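Local structure of Rpb7-binding protein seb1 (Schizosaccharomyces pombe 972h-, 5MDT) at residues 53-56 against 57-60; 101-104 against 105-109; 23-26 against 27-30; 73-76 against 77-80; 125-128 against 129-132. The protein drives transcription termination by binding RNA polymerase II and nascent RNA, its CTD-interacting domain probably docking on the polymerase's C-terminal tail. One frame throughout, in Å; residues are numbered along the deposited sequence.

Interaction 1: residues 53-56 against 57-60; sequences RAPV and THKL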
# COMPACT_ATOMS: atom_id res chain seq x y z
N ARG A 53 -7.33 -3.95 -10.64
CA ARG A 53 -8.62 -4.47 -11.15
C ARG A 53 -9.83 -3.96 -10.38
O ARG A 53 -10.95 -4.08 -10.87
CB ARG A 53 -8.65 -6.01 -11.17
CG ARG A 53 -8.77 -6.68 -9.80
CD ARG A 53 -8.70 -8.21 -9.88
NE ARG A 53 -9.10 -8.80 -8.60
CZ ARG A 53 -8.25 -9.31 -7.70
NH1 ARG A 53 -6.96 -9.42 -7.98
NH2 ARG A 53 -8.72 -9.78 -6.55
N ALA A 54 -9.62 -3.46 -9.17
CA ALA A 54 -10.71 -3.08 -8.29
C ALA A 54 -11.64 -2.02 -8.85
O ALA A 54 -11.20 -1.18 -9.65
CB ALA A 54 -10.14 -2.64 -6.94
N PRO A 55 -12.94 -2.01 -8.45
CA PRO A 55 -13.84 -0.92 -8.89
C PRO A 55 -13.26 0.46 -8.54
O PRO A 55 -12.46 0.56 -7.60
CB PRO A 55 -15.10 -1.16 -8.03
CG PRO A 55 -15.09 -2.61 -7.77
CD PRO A 55 -13.64 -2.93 -7.53
N VAL A 56 -13.68 1.52 -9.25
CA VAL A 56 -13.17 2.89 -9.03
C VAL A 56 -13.36 3.38 -7.59
O VAL A 56 -12.51 4.12 -7.07
CB VAL A 56 -13.74 3.91 -10.05
CG1 VAL A 56 -13.36 3.53 -11.49
CG2 VAL A 56 -15.24 4.07 -9.92
N THR A 57 -14.43 2.92 -6.93
CA THR A 57 -14.77 3.29 -5.56
C THR A 57 -13.84 2.59 -4.55
O THR A 57 -13.80 2.98 -3.38
CB THR A 57 -16.22 2.85 -5.28
OG1 THR A 57 -16.31 1.45 -5.56
CG2 THR A 57 -17.27 3.63 -6.13
N HIS A 58 -13.13 1.53 -5.00
CA HIS A 58 -12.28 0.68 -4.16
C HIS A 58 -10.78 1.01 -4.15
O HIS A 58 -10.04 0.39 -3.40
CB HIS A 58 -12.50 -0.79 -4.59
CG HIS A 58 -13.82 -1.36 -4.16
ND1 HIS A 58 -15.00 -0.64 -4.26
CD2 HIS A 58 -14.11 -2.61 -3.71
CE1 HIS A 58 -15.96 -1.45 -3.83
NE2 HIS A 58 -15.46 -2.65 -3.49
N LYS A 59 -10.33 1.99 -4.97
CA LYS A 59 -8.89 2.30 -5.08
C LYS A 59 -8.35 2.86 -3.77
O LYS A 59 -7.22 2.51 -3.36
CB LYS A 59 -8.64 3.35 -6.20
CG LYS A 59 -9.20 3.00 -7.58
CD LYS A 59 -8.78 1.61 -8.06
CE LYS A 59 -9.11 1.54 -9.56
NZ LYS A 59 -8.43 0.38 -10.19
N LEU A 60 -9.17 3.66 -3.07
CA LEU A 60 -8.72 4.20 -1.77
C LEU A 60 -8.47 3.08 -0.77
O LEU A 60 -7.41 3.09 -0.14
CB LEU A 60 -9.70 5.23 -1.20
CG LEU A 60 -9.30 5.83 0.15
CD1 LEU A 60 -8.00 6.62 0.05
CD2 LEU A 60 -10.43 6.73 0.68
O HOH W 1 -11.39 4.87 -4.59

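Interaction 2: residues 101-104 against 105-109; sequences EITD and SLVAD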
# COMPACT_ATOMS: atom_id res chain seq x y z
N GLU A 101 8.09 0.40 -4.59
CA GLU A 101 8.18 0.30 -6.05
C GLU A 101 6.83 0.39 -6.76
O GLU A 101 6.78 0.87 -7.89
CB GLU A 101 8.94 -0.98 -6.49
CG GLU A 101 10.41 -0.98 -6.13
CD GLU A 101 11.37 -0.49 -7.20
OE1 GLU A 101 11.20 0.66 -7.68
OE2 GLU A 101 12.31 -1.24 -7.54
N ILE A 102 5.75 -0.10 -6.13
CA ILE A 102 4.41 -0.04 -6.73
C ILE A 102 3.60 1.19 -6.28
O ILE A 102 2.51 1.41 -6.80
CB ILE A 102 3.59 -1.36 -6.51
CG1 ILE A 102 3.19 -1.53 -5.02
CG2 ILE A 102 4.33 -2.59 -7.08
CD1 ILE A 102 2.04 -2.58 -4.73
N THR A 103 4.07 1.95 -5.27
CA THR A 103 3.29 3.07 -4.71
C THR A 103 2.93 4.13 -5.76
O THR A 103 1.76 4.51 -5.82
CB THR A 103 3.98 3.65 -3.48
OG1 THR A 103 4.00 2.63 -2.49
CG2 THR A 103 3.27 4.89 -2.91
N ASP A 104 3.90 4.61 -6.57
CA ASP A 104 3.61 5.64 -7.57
C ASP A 104 2.48 5.20 -8.51
O ASP A 104 1.55 5.98 -8.73
CB ASP A 104 4.87 6.03 -8.39
CG ASP A 104 5.88 6.90 -7.67
OD1 ASP A 104 5.66 7.21 -6.47
OD2 ASP A 104 6.89 7.27 -8.31
N SER A 105 2.55 3.94 -9.02
CA SER A 105 1.54 3.37 -9.94
C SER A 105 0.17 3.33 -9.31
O SER A 105 -0.81 3.69 -9.97
CB SER A 105 1.91 1.94 -10.36
OG SER A 105 3.12 1.94 -11.08
N LEU A 106 0.07 2.86 -8.04
CA LEU A 106 -1.22 2.79 -7.38
C LEU A 106 -1.80 4.17 -7.08
O LEU A 106 -3.01 4.35 -7.22
CB LEU A 106 -1.19 1.89 -6.13
CG LEU A 106 -0.71 0.41 -6.39
CD1 LEU A 106 -1.08 -0.46 -5.20
CD2 LEU A 106 -1.29 -0.17 -7.70
N VAL A 107 -0.94 5.16 -6.70
CA VAL A 107 -1.46 6.54 -6.49
C VAL A 107 -1.93 7.12 -7.82
O VAL A 107 -3.02 7.71 -7.90
CB VAL A 107 -0.47 7.46 -5.72
CG1 VAL A 107 -0.99 8.91 -5.64
CG2 VAL A 107 -0.19 6.91 -4.32
N ALA A 108 -1.13 6.93 -8.89
CA ALA A 108 -1.49 7.44 -10.22
C ALA A 108 -2.82 6.86 -10.70
O ALA A 108 -3.66 7.58 -11.21
CB ALA A 108 -0.39 7.12 -11.22
N ASP A 109 -3.04 5.56 -10.48
CA ASP A 109 -4.26 4.85 -10.85
C ASP A 109 -5.44 5.40 -10.05
O ASP A 109 -6.53 5.59 -10.60
CB ASP A 109 -4.07 3.35 -10.58
CG ASP A 109 -5.22 2.47 -11.00
OD1 ASP A 109 -5.41 2.29 -12.23
OD2 ASP A 109 -5.88 1.89 -10.11
O HOH W 2 4.99 2.50 -9.29

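Interaction 3: residues 23-26 against 27-30; sequences GSKI and LKLT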
# COMPACT_ATOMS: atom_id res chain seq x y z
N GLY A 23 -11.60 -2.12 8.05
CA GLY A 23 -10.55 -2.13 9.06
C GLY A 23 -10.12 -3.53 9.45
O GLY A 23 -8.92 -3.84 9.53
N SER A 24 -11.11 -4.43 9.63
CA SER A 24 -10.79 -5.83 10.01
C SER A 24 -10.00 -6.55 8.91
O SER A 24 -9.02 -7.24 9.22
CB SER A 24 -12.05 -6.61 10.36
OG SER A 24 -12.99 -6.60 9.31
N LYS A 25 -10.40 -6.37 7.64
CA LYS A 25 -9.66 -7.01 6.54
C LYS A 25 -8.24 -6.44 6.42
O LYS A 25 -7.30 -7.20 6.17
CB LYS A 25 -10.44 -6.97 5.21
CG LYS A 25 -11.65 -7.91 5.20
CD LYS A 25 -12.43 -7.82 3.89
CE LYS A 25 -13.51 -8.87 3.75
NZ LYS A 25 -14.65 -8.67 4.68
N ILE A 26 -8.09 -5.10 6.62
CA ILE A 26 -6.75 -4.48 6.56
C ILE A 26 -5.86 -5.14 7.63
O ILE A 26 -4.74 -5.56 7.31
CB ILE A 26 -6.85 -2.95 6.72
CG1 ILE A 26 -7.52 -2.32 5.47
CG2 ILE A 26 -5.49 -2.30 7.01
CD1 ILE A 26 -8.03 -0.89 5.79
N LEU A 27 -6.38 -5.31 8.85
CA LEU A 27 -5.58 -5.96 9.87
C LEU A 27 -5.26 -7.40 9.53
O LEU A 27 -4.12 -7.82 9.74
CB LEU A 27 -6.25 -5.88 11.25
CG LEU A 27 -6.42 -4.45 11.81
CD1 LEU A 27 -7.30 -4.43 13.04
CD2 LEU A 27 -5.07 -3.77 12.03
N LYS A 28 -6.24 -8.18 9.02
CA LYS A 28 -5.98 -9.60 8.68
C LYS A 28 -4.92 -9.72 7.56
O LYS A 28 -4.00 -10.54 7.64
CB LYS A 28 -7.27 -10.30 8.21
CG LYS A 28 -8.35 -10.47 9.28
CD LYS A 28 -9.40 -11.52 8.87
CE LYS A 28 -10.41 -11.04 7.85
NZ LYS A 28 -11.15 -12.17 7.22
N LEU A 29 -5.05 -8.88 6.53
CA LEU A 29 -4.13 -8.91 5.39
C LEU A 29 -2.73 -8.56 5.84
O LEU A 29 -1.79 -9.22 5.43
CB LEU A 29 -4.62 -7.86 4.35
CG LEU A 29 -5.89 -8.24 3.59
CD1 LEU A 29 -6.49 -7.01 2.90
CD2 LEU A 29 -5.62 -9.33 2.55
N THR A 30 -2.61 -7.55 6.74
CA THR A 30 -1.32 -7.13 7.25
C THR A 30 -0.67 -8.26 8.03
O THR A 30 0.51 -8.52 7.79
CB THR A 30 -1.47 -5.85 8.05
OG1 THR A 30 -2.05 -4.83 7.21
CG2 THR A 30 -0.15 -5.38 8.61

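Interaction 4: residues 73-76 against 77-80; sequences FQDG and AKKN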
# COMPACT_ATOMS: atom_id res chain seq x y z
N PHE A 73 6.14 -3.67 7.15
CA PHE A 73 7.46 -4.15 6.69
C PHE A 73 8.56 -3.21 7.18
O PHE A 73 9.61 -3.67 7.59
CB PHE A 73 7.52 -4.23 5.15
CG PHE A 73 6.77 -5.35 4.47
CD1 PHE A 73 6.82 -6.65 4.97
CD2 PHE A 73 6.14 -5.15 3.25
CE1 PHE A 73 6.18 -7.71 4.30
CE2 PHE A 73 5.53 -6.21 2.57
CZ PHE A 73 5.55 -7.48 3.09
N GLN A 74 8.32 -1.88 7.12
CA GLN A 74 9.27 -0.87 7.60
C GLN A 74 9.57 -1.10 9.09
O GLN A 74 10.74 -1.10 9.49
CB GLN A 74 8.71 0.55 7.36
CG GLN A 74 9.62 1.64 7.95
CD GLN A 74 9.04 3.03 7.93
OE1 GLN A 74 7.83 3.24 7.82
NE2 GLN A 74 9.92 4.02 8.08
N ASP A 75 8.52 -1.37 9.90
CA ASP A 75 8.71 -1.63 11.34
C ASP A 75 9.58 -2.86 11.58
O ASP A 75 10.48 -2.82 12.42
CB ASP A 75 7.36 -1.76 12.07
CG ASP A 75 6.57 -0.47 12.16
OD1 ASP A 75 7.16 0.62 11.96
OD2 ASP A 75 5.35 -0.54 12.44
N GLY A 76 9.31 -3.92 10.82
CA GLY A 76 10.06 -5.16 10.88
C GLY A 76 11.53 -4.97 10.51
O GLY A 76 12.40 -5.56 11.14
N ALA A 77 11.80 -4.13 9.50
CA ALA A 77 13.14 -3.82 9.00
C ALA A 77 13.97 -3.08 10.04
O ALA A 77 15.12 -3.46 10.28
CB ALA A 77 13.07 -3.02 7.71
N LYS A 78 13.37 -2.06 10.70
CA LYS A 78 14.02 -1.29 11.77
C LYS A 78 14.39 -2.21 12.93
O LYS A 78 15.51 -2.13 13.45
CB LYS A 78 13.10 -0.16 12.27
CG LYS A 78 12.76 0.91 11.21
CD LYS A 78 12.17 2.18 11.83
CE LYS A 78 10.74 2.04 12.30
NZ LYS A 78 10.37 3.12 13.26
N LYS A 79 13.46 -3.12 13.31
CA LYS A 79 13.64 -4.12 14.38
C LYS A 79 14.81 -5.06 14.09
O LYS A 79 15.51 -5.45 15.01
CB LYS A 79 12.37 -4.97 14.53
CG LYS A 79 11.35 -4.46 15.53
CD LYS A 79 10.17 -5.44 15.68
CE LYS A 79 10.54 -6.75 16.35
NZ LYS A 79 9.51 -7.79 16.14
N ASN A 80 14.99 -5.44 12.81
CA ASN A 80 16.05 -6.35 12.39
C ASN A 80 17.30 -5.63 11.83
O ASN A 80 18.16 -6.28 11.22
CB ASN A 80 15.50 -7.38 11.40
CG ASN A 80 14.57 -8.37 12.07
OD1 ASN A 80 15.01 -9.36 12.66
ND2 ASN A 80 13.28 -8.07 12.05

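Interaction 5: residues 125-128 against 129-132; sequences LCDI and WEKA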
# COMPACT_ATOMS: atom_id res chain seq x y z
N LEU A 125 -2.37 10.15 3.61
CA LEU A 125 -1.41 9.06 3.65
C LEU A 125 0.02 9.59 3.48
O LEU A 125 0.91 9.14 4.19
CB LEU A 125 -1.73 7.99 2.60
CG LEU A 125 -3.01 7.16 2.81
CD1 LEU A 125 -3.24 6.21 1.63
CD2 LEU A 125 -2.98 6.39 4.12
N CYS A 126 0.22 10.59 2.61
CA CYS A 126 1.53 11.22 2.41
C CYS A 126 2.06 11.80 3.72
O CYS A 126 3.25 11.66 4.00
CB CYS A 126 1.46 12.29 1.32
SG CYS A 126 1.02 11.63 -0.30
N ASP A 127 1.17 12.42 4.53
CA ASP A 127 1.51 13.00 5.83
C ASP A 127 1.96 11.89 6.79
O ASP A 127 2.97 12.06 7.48
CB ASP A 127 0.29 13.72 6.44
CG ASP A 127 -0.08 15.05 5.81
OD1 ASP A 127 0.78 15.65 5.12
OD2 ASP A 127 -1.21 15.52 6.03
N ILE A 128 1.22 10.76 6.82
CA ILE A 128 1.52 9.59 7.65
C ILE A 128 2.91 9.04 7.29
O ILE A 128 3.72 8.79 8.18
CB ILE A 128 0.37 8.53 7.57
CG1 ILE A 128 -0.88 9.03 8.33
CG2 ILE A 128 0.82 7.14 8.09
CD1 ILE A 128 -2.19 8.30 8.02
N TRP A 129 3.18 8.91 5.98
CA TRP A 129 4.45 8.42 5.43
C TRP A 129 5.61 9.38 5.72
O TRP A 129 6.72 8.92 5.98
CB TRP A 129 4.30 8.17 3.93
CG TRP A 129 3.33 7.07 3.62
CD1 TRP A 129 3.02 6.00 4.40
CD2 TRP A 129 2.62 6.89 2.39
NE1 TRP A 129 2.14 5.17 3.75
CE2 TRP A 129 1.88 5.68 2.51
CE3 TRP A 129 2.50 7.65 1.21
CZ2 TRP A 129 1.05 5.21 1.49
CZ3 TRP A 129 1.69 7.16 0.18
CH2 TRP A 129 0.97 5.96 0.33
N GLU A 130 5.34 10.68 5.69
CA GLU A 130 6.35 11.70 5.99
C GLU A 130 6.78 11.61 7.46
O GLU A 130 7.98 11.64 7.75
CB GLU A 130 5.80 13.10 5.64
CG GLU A 130 6.81 14.23 5.81
CD GLU A 130 6.33 15.52 5.18
OE1 GLU A 130 5.24 16.00 5.56
OE2 GLU A 130 7.03 16.04 4.28
N LYS A 131 5.79 11.48 8.37
CA LYS A 131 5.98 11.39 9.81
C LYS A 131 6.73 10.10 10.19
O LYS A 131 7.58 10.12 11.09
CB LYS A 131 4.60 11.46 10.51
CG LYS A 131 4.64 11.56 12.03
CD LYS A 131 3.26 11.34 12.63
CE LYS A 131 3.27 11.31 14.14
NZ LYS A 131 1.90 11.15 14.69
N ALA A 132 6.41 8.98 9.50
CA ALA A 132 7.04 7.69 9.76
C ALA A 132 8.34 7.51 8.95
O ALA A 132 9.00 6.49 9.11
CB ALA A 132 6.06 6.57 9.44

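Interaction 1: residues 53-56 against 57-60
Pro55 sets CG over the face of the His58 imidazole in the tight turn that joins helix 40-53 to helix 59-79 of the all-helical CTD-interacting domain. The bond that closes this turn runs from His58 N to Pro55 O at 2.9 Å, with the donor standing 54° out of the carbonyl plane. The proline ring runs at a slant to the imidazole, and Pro55 CG sits almost squarely above it, 4.0 Å from the centroid of His58 in a CH-pi contact. Proline suits the spot because its puckered ring turns CH groups to the imidazole, and a residue without an N-H is readily accommodated past the end of a helix. The imidazole nitrogens have partners as well: Thr57 OG1 and His58 ND1 are hydrogen-bonded at 2.8 Å, and NE2 bonds weakly to Ser17 O. The small Ala54 packs its CB against His58 CB, 3.8 Å away. Lys59 takes another course. Its chain bends at chi2 (-51°) and folds back over the turn to helix 40-53, where its ammonium bonds to Ala51 O and makes a salt bridge with Asp109. A weaker bond joins Lys59 NZ to Ala54 O at 3.2 Å.

Interaction 2: residues 101-104 against 105-109
Ile102 and Leu106, one helical turn apart on helix 92-113, meet through their terminal methyls, with 3.8 Å between Ile102 CD1 and Leu106 CD1. The isoleucine turns CG1 into the space between its own N and carbonyl carbon (chi1 69°), which brings CD1 round to the leucine. Branched aliphatics fit here because this side is largely covered by neighbouring helices: Tyr48 of helix 40-53 touches both side chains, and helix 59-79 adds Leu66 and Leu63. Leu106 CG also rests on the backbone, 3.4 Å from Ile102 O, the same oxygen that accepts the bond from Leu106 N. Next along the inner side comes Thr103, whose CG2 lies 4.2 Å from Val107 CG2 while its hydroxyl bonds to Ala99 O, which gives the buried hydroxyl a partner. Val107 N is bonded to Thr103 O at 2.9 Å.

The outer side is looser. Asp104 faces solvent, with a long, weak ion pair to Lys139, and small Ala108 follows it one turn later. Here the helical bonding is interrupted: no direct bond joins Ser105 N to Glu101 O, and a water fills the gap, donating to Glu101 O at 2.8 Å and accepting from Ser105 N at 2.8 Å. Serine, small and polar, suits this partly exposed, hydrated place. An amphipathic helix, apolar inside and hydrated outside, is typical of the right-handed helical superhelix of a CTD-interacting domain.

Interaction 3: residues 23-26 against 27-30
From Gly23 to Thr30 the backbone is regular alpha-helix, with Leu27 N bonded to Gly23 O at 3.0 Å and the same four-residue step repeated by Lys28, Leu29 and Thr30. Thr30 adds a second grip of its own. Its OG1 stands beside the backbone N (chi1 -58°), and from there the hydroxyl donates to Ile26 O at 2.8 Å. Ile26 O therefore takes two bonds, and Thr30 N and Thr30 OG1 reach it from opposite faces of the carbonyl plane. A beta-branched hydroxyl residue is apt for this buried place: the oxygen is satisfied within the helix and also by Ser68 OG, while the side chain also touches Ser72. Leu29 points into the interior as well, its CG resting only 3.1 Å from Lys25 O and its side chain touching Phe7 and Ile10 of helix 4-16. Ile26 fills the side next to Tyr64 of helix 59-79.

On the outer side two lysines lie near each other. The Lys25 side chain touches Ile10 and Leu14, and Lys28 bends at chi3 (-77°), bringing its CE to 4.3 Å from Lys25 CG. Apolar stems approach while the ammonium groups stay apart, with Lys25 NZ and Lys28 NZ separated by 5.6 Å; a lysine can thus pack through methylenes while its charge probably remains solvated. Leu27 is exposed on a further side. What results is an amphipathic helix, held between helix 4-16 and helix 59-79 of the helical CTD-interacting fold.

Interaction 4: residues 73-76 against 77-80
ND2 of the Asn80 carboxamide donates to Gly76 O at 2.8 Å, the acceptor lying 9° out of the amide plane. This is a straight bond, with an N-H...O angle of 164°. Asn80 N bonds to the same Gly76 O at 3.1 Å, coming from the other face of the carbonyl plane, so one oxygen at the end of the helix holds both the backbone and the side chain of the residue that leaves it. Asparagine suits this exit because its amide is short: with CG turned away from its own carbonyl carbon (chi1 -70°), it reaches back to Gly76. The phenyl ring of Phe73 points elsewhere, against Trp96, Asn40 and Val44.

This is the carboxyl end of helix 59-79, one of the two longest helices of the CTD-interacting domain, and its buried side rests on helix 92-113. Trp96 there touches Ala77, whose small methyl allows the close approach, and also Gln74, whose amide is engaged by Ala132 O and Thr134 OG1.

On the solvent side Asp75 and Lys78 run side by side in the same direction. Their charged ends probably attract, though beyond salt-bridge distance: Asp75 OD1 is 4.3 Å from Lys78 NZ, and the nearer approach is Asp75 OD1 to Lys78 CE at 3.9 Å.

Interaction 5: residues 125-128 against 129-132
Leu125 comes first, and both its side chain and its carbonyl lie against the same face of the Trp129 indole. Its CB stands over the six-membered ring, 4.0 Å from that centroid in a CH-pi contact and only 10° off the ring normal. Leu125 O sits nearer the pyrrole end, 3.2 Å from Trp129 CG, while also accepting the bond from Trp129 N at 2.9 Å. A first torsion of -64° points Trp129 CG away from the residue's own carbonyl carbon and swings the indole back along the helix over Leu125. Tryptophan offers a broad apolar face in a buried place and still a donor: NE1 bonds to Asp67 OD1 on helix 59-79, and Phe135 meets the ring edge-to-face.

Cys126 is next, a small buried residue turned to Arg144 and Leu147 of helix 137-150, with Cys126 O receiving Glu130 N at 2.9 Å. These residues form the last turns of helix 119-131, between helix 59-79 and helix 137-150 in the helical stack of the CTD-interacting domain.

Asp127 brings its carboxylate near that of Glu130, with 4.5 Å between Asp127 OD1 and Glu130 OE1. Arg144 makes salt bridges to both and probably offsets their repulsion.

Ile128 lies at the outer margin against Arg71. Its CG2 is 4.4 Å from Trp129 CD1, a light apolar touch, and its carbonyl accepts Ala132 N at 3.0 Å.

How the interactions relate
All five contacts combine buried and exposed residues, but interaction 2 lies nearest the centre of the domain and interaction 4 farthest from it. Interactions 1 and 4 mark the start and end of helix 59-79, their centres about 29 Å apart, and rely on turn and end bonds; interactions 2, 3 and 5 use the two sides of amphipathic helices. Three direct touches connect them: the salt bridge of Lys59 with Asp109 joins interaction 1 to 2, Thr103 packs on Trp129 between 2 and 5, and Gln74 probably bonds to Ala132 between 4 and 5. Interaction 3, by contrast, touches none of the others directly. Aromatic faces feature in 1 and 5, and carbonyls that accept two hydrogen bonds in 3 and 4.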